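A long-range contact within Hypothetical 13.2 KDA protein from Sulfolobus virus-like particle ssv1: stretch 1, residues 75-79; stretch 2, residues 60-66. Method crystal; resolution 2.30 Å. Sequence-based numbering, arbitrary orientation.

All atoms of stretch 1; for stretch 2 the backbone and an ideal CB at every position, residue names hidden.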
# COMPACT_ATOMS: atom_id res chain seq x y z
N PHE A 75 5.69 1.57 -2.56
CA PHE A 75 5.94 0.29 -1.93
C PHE A 75 6.58 -0.63 -2.95
O PHE A 75 6.13 -0.71 -4.09
CB PHE A 75 4.64 -0.31 -1.41
CG PHE A 75 3.93 0.58 -0.43
CD1 PHE A 75 4.20 0.49 0.93
CD2 PHE A 75 3.02 1.53 -0.87
CE1 PHE A 75 3.56 1.33 1.84
CE2 PHE A 75 2.37 2.37 0.04
CZ PHE A 75 2.65 2.27 1.39
N LYS A 76 7.65 -1.31 -2.55
CA LYS A 76 8.36 -2.22 -3.43
C LYS A 76 8.49 -3.60 -2.79
O LYS A 76 8.87 -3.72 -1.63
CB LYS A 76 9.75 -1.67 -3.77
CG LYS A 76 10.54 -2.55 -4.74
CD LYS A 76 11.72 -1.81 -5.34
CE LYS A 76 12.37 -2.62 -6.44
NZ LYS A 76 13.38 -1.82 -7.20
N TRP A 77 8.16 -4.63 -3.57
CA TRP A 77 8.35 -6.01 -3.16
C TRP A 77 9.83 -6.39 -3.36
O TRP A 77 10.34 -6.30 -4.47
CB TRP A 77 7.44 -6.93 -3.98
CG TRP A 77 7.35 -8.31 -3.43
CD1 TRP A 77 7.98 -9.42 -3.90
CD2 TRP A 77 6.61 -8.72 -2.27
NE1 TRP A 77 7.66 -10.51 -3.12
CE2 TRP A 77 6.82 -10.10 -2.11
CE3 TRP A 77 5.78 -8.05 -1.36
CZ2 TRP A 77 6.23 -10.83 -1.08
CZ3 TRP A 77 5.19 -8.77 -0.34
CH2 TRP A 77 5.42 -10.15 -0.20
N ILE A 78 10.50 -6.81 -2.29
CA ILE A 78 11.94 -7.09 -2.33
C ILE A 78 12.31 -8.50 -1.87
O ILE A 78 13.49 -8.79 -1.69
CB ILE A 78 12.73 -6.05 -1.50
CG1 ILE A 78 12.24 -6.02 -0.05
CG2 ILE A 78 12.61 -4.66 -2.13
CD1 ILE A 78 13.23 -5.40 0.91
N LYS A 79 11.31 -9.36 -1.69
CA LYS A 79 11.55 -10.72 -1.17
C LYS A 79 12.39 -11.57 -2.13
O LYS A 79 12.30 -11.42 -3.35
CB LYS A 79 10.21 -11.42 -0.91
CG LYS A 79 10.32 -12.72 -0.13
CD LYS A 79 8.93 -13.27 0.19
CE LYS A 79 8.97 -14.34 1.27
NZ LYS A 79 7.62 -14.58 1.84
N UNK A 60 7.13 -6.60 7.96
CA UNK A 60 7.84 -7.55 7.10
C UNK A 60 8.90 -6.85 6.27
O UNK A 60 8.80 -6.78 5.04
CB UNK A 60 6.86 -8.28 6.18
N UNK A 61 9.95 -6.33 6.93
CA UNK A 61 10.97 -5.55 6.22
C UNK A 61 11.83 -6.38 5.26
O UNK A 61 12.50 -5.82 4.39
CB UNK A 61 11.88 -4.86 7.24
N UNK A 62 11.81 -7.70 5.44
CA UNK A 62 12.49 -8.62 4.51
C UNK A 62 11.70 -8.88 3.22
O UNK A 62 12.26 -9.43 2.26
CB UNK A 62 12.76 -9.95 5.21
N UNK A 63 10.42 -8.50 3.19
CA UNK A 63 9.55 -8.68 2.01
C UNK A 63 9.22 -7.37 1.32
O UNK A 63 9.17 -7.30 0.09
CB UNK A 63 8.25 -9.37 2.42
N UNK A 64 8.93 -6.34 2.11
CA UNK A 64 8.43 -5.07 1.61
C UNK A 64 9.38 -3.93 1.95
O UNK A 64 10.04 -3.93 3.00
CB UNK A 64 7.04 -4.79 2.18
N UNK A 65 9.43 -2.95 1.06
CA UNK A 65 10.25 -1.76 1.25
C UNK A 65 9.42 -0.54 0.91
O UNK A 65 8.88 -0.42 -0.20
CB UNK A 65 11.52 -1.81 0.40
N UNK A 66 9.30 0.38 1.87
CA UNK A 66 8.61 1.63 1.64
C UNK A 66 9.64 2.64 1.15
O UNK A 66 10.52 3.06 1.90
CB UNK A 66 7.90 2.12 2.90

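Stretch 2 runs antiparallel to stretch 1, and the two strands pair at positions 64 to 66.

Position 60 lies before the strand. Nothing of stretch 1 comes within 5.5 Å of its ideal CB, so this contact sets no demand. The residue is H60, and it does not touch stretch 1.

At position 61 CA-to-CB points away. Phi is -69°, a value that proline allows, though many residues would fit. It is P61.

Position 62 also points away, into space left open by stretch 1. A small or polar residue would suit the turn. It is D62, whose carboxylate stays clear of stretch 1.

At position 63 the backbone O accepts from I78 N at 2.8 Å, nearly straight at 175°. CA-to-CB points sideways, and the ideal CB sits 3.9 Å from W77 CH2 and 4.4 Å from K79 CB. The indole offers a flat surface and K79 a positive charge. An aliphatic stem would suit the first and an acidic end the second; glutamate or aspartate, or a neutral polar chain, could be considered. It is E63. Its CB packs over the face of the six-membered ring of W77, 4.3 Å from the centroid. The extended chain (chi2 t) brings OE2 to 2.9 Å from K79 NZ, a salt bridge.

Position 64 faces the same side of the sheet as F75 and W77. Its ideal CB is 5.0 Å from W77 CE3. A small or medium apolar residue would suit, such as alanine, valine or cysteine. It is C64. With chi1 t, SG lies at the edge of the F75 ring, 4.3 Å from CD1. C64 is also bonded covalently to a group elsewhere in the structure.

Position 65 forms the hydrogen-bonded pair with K76: its N donates to K76 O at 2.9 Å, and its O accepts from K76 N at 2.8 Å. CB turns to the K76 side of the sheet, 4.0 Å from I78 CG2. Threonine, valine or a longer polar chain could fit, and the lysine makes an acid plausible. It is E65. OE1 lies 3.6 Å from I78 CG2, but no salt bridge to K76 forms, as the lysine's end leads away.

Position 66 pairs with F75, and its ideal CB is 4.5 Å from F75 CD1. A beta-branched or other aliphatic residue would suit. It is V66, whose CG2 packs 3.8 Å from F75 CE1.

Stretch 2 60-66: HPDECEV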
# COMPACT_ATOMS: atom_id res chain seq x y z
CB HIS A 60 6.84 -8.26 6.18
CG HIS A 60 5.73 -8.94 6.91
ND1 HIS A 60 4.44 -8.45 6.94
CD2 HIS A 60 5.72 -10.07 7.66
CE1 HIS A 60 3.68 -9.26 7.66
NE2 HIS A 60 4.43 -10.25 8.11
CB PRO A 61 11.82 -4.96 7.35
CG PRO A 61 11.64 -5.92 8.48
CD PRO A 61 10.26 -6.45 8.37
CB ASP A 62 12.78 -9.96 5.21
CG ASP A 62 11.53 -10.67 5.69
OD1 ASP A 62 10.69 -10.01 6.35
OD2 ASP A 62 11.38 -11.88 5.41
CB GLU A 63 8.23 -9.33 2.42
CG GLU A 63 8.34 -10.69 3.08
CD GLU A 63 6.98 -11.28 3.44
OE1 GLU A 63 5.98 -10.54 3.44
OE2 GLU A 63 6.92 -12.50 3.71
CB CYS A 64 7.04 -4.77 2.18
SG CYS A 64 6.33 -3.24 1.50
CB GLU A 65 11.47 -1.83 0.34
CG GLU A 65 12.55 -0.82 0.68
CD GLU A 65 13.67 -0.81 -0.34
OE1 GLU A 65 13.45 -1.27 -1.48
OE2 GLU A 65 14.77 -0.34 0.00
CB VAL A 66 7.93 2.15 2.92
CG1 VAL A 66 7.18 3.45 2.65
CG2 VAL A 66 6.98 1.09 3.48
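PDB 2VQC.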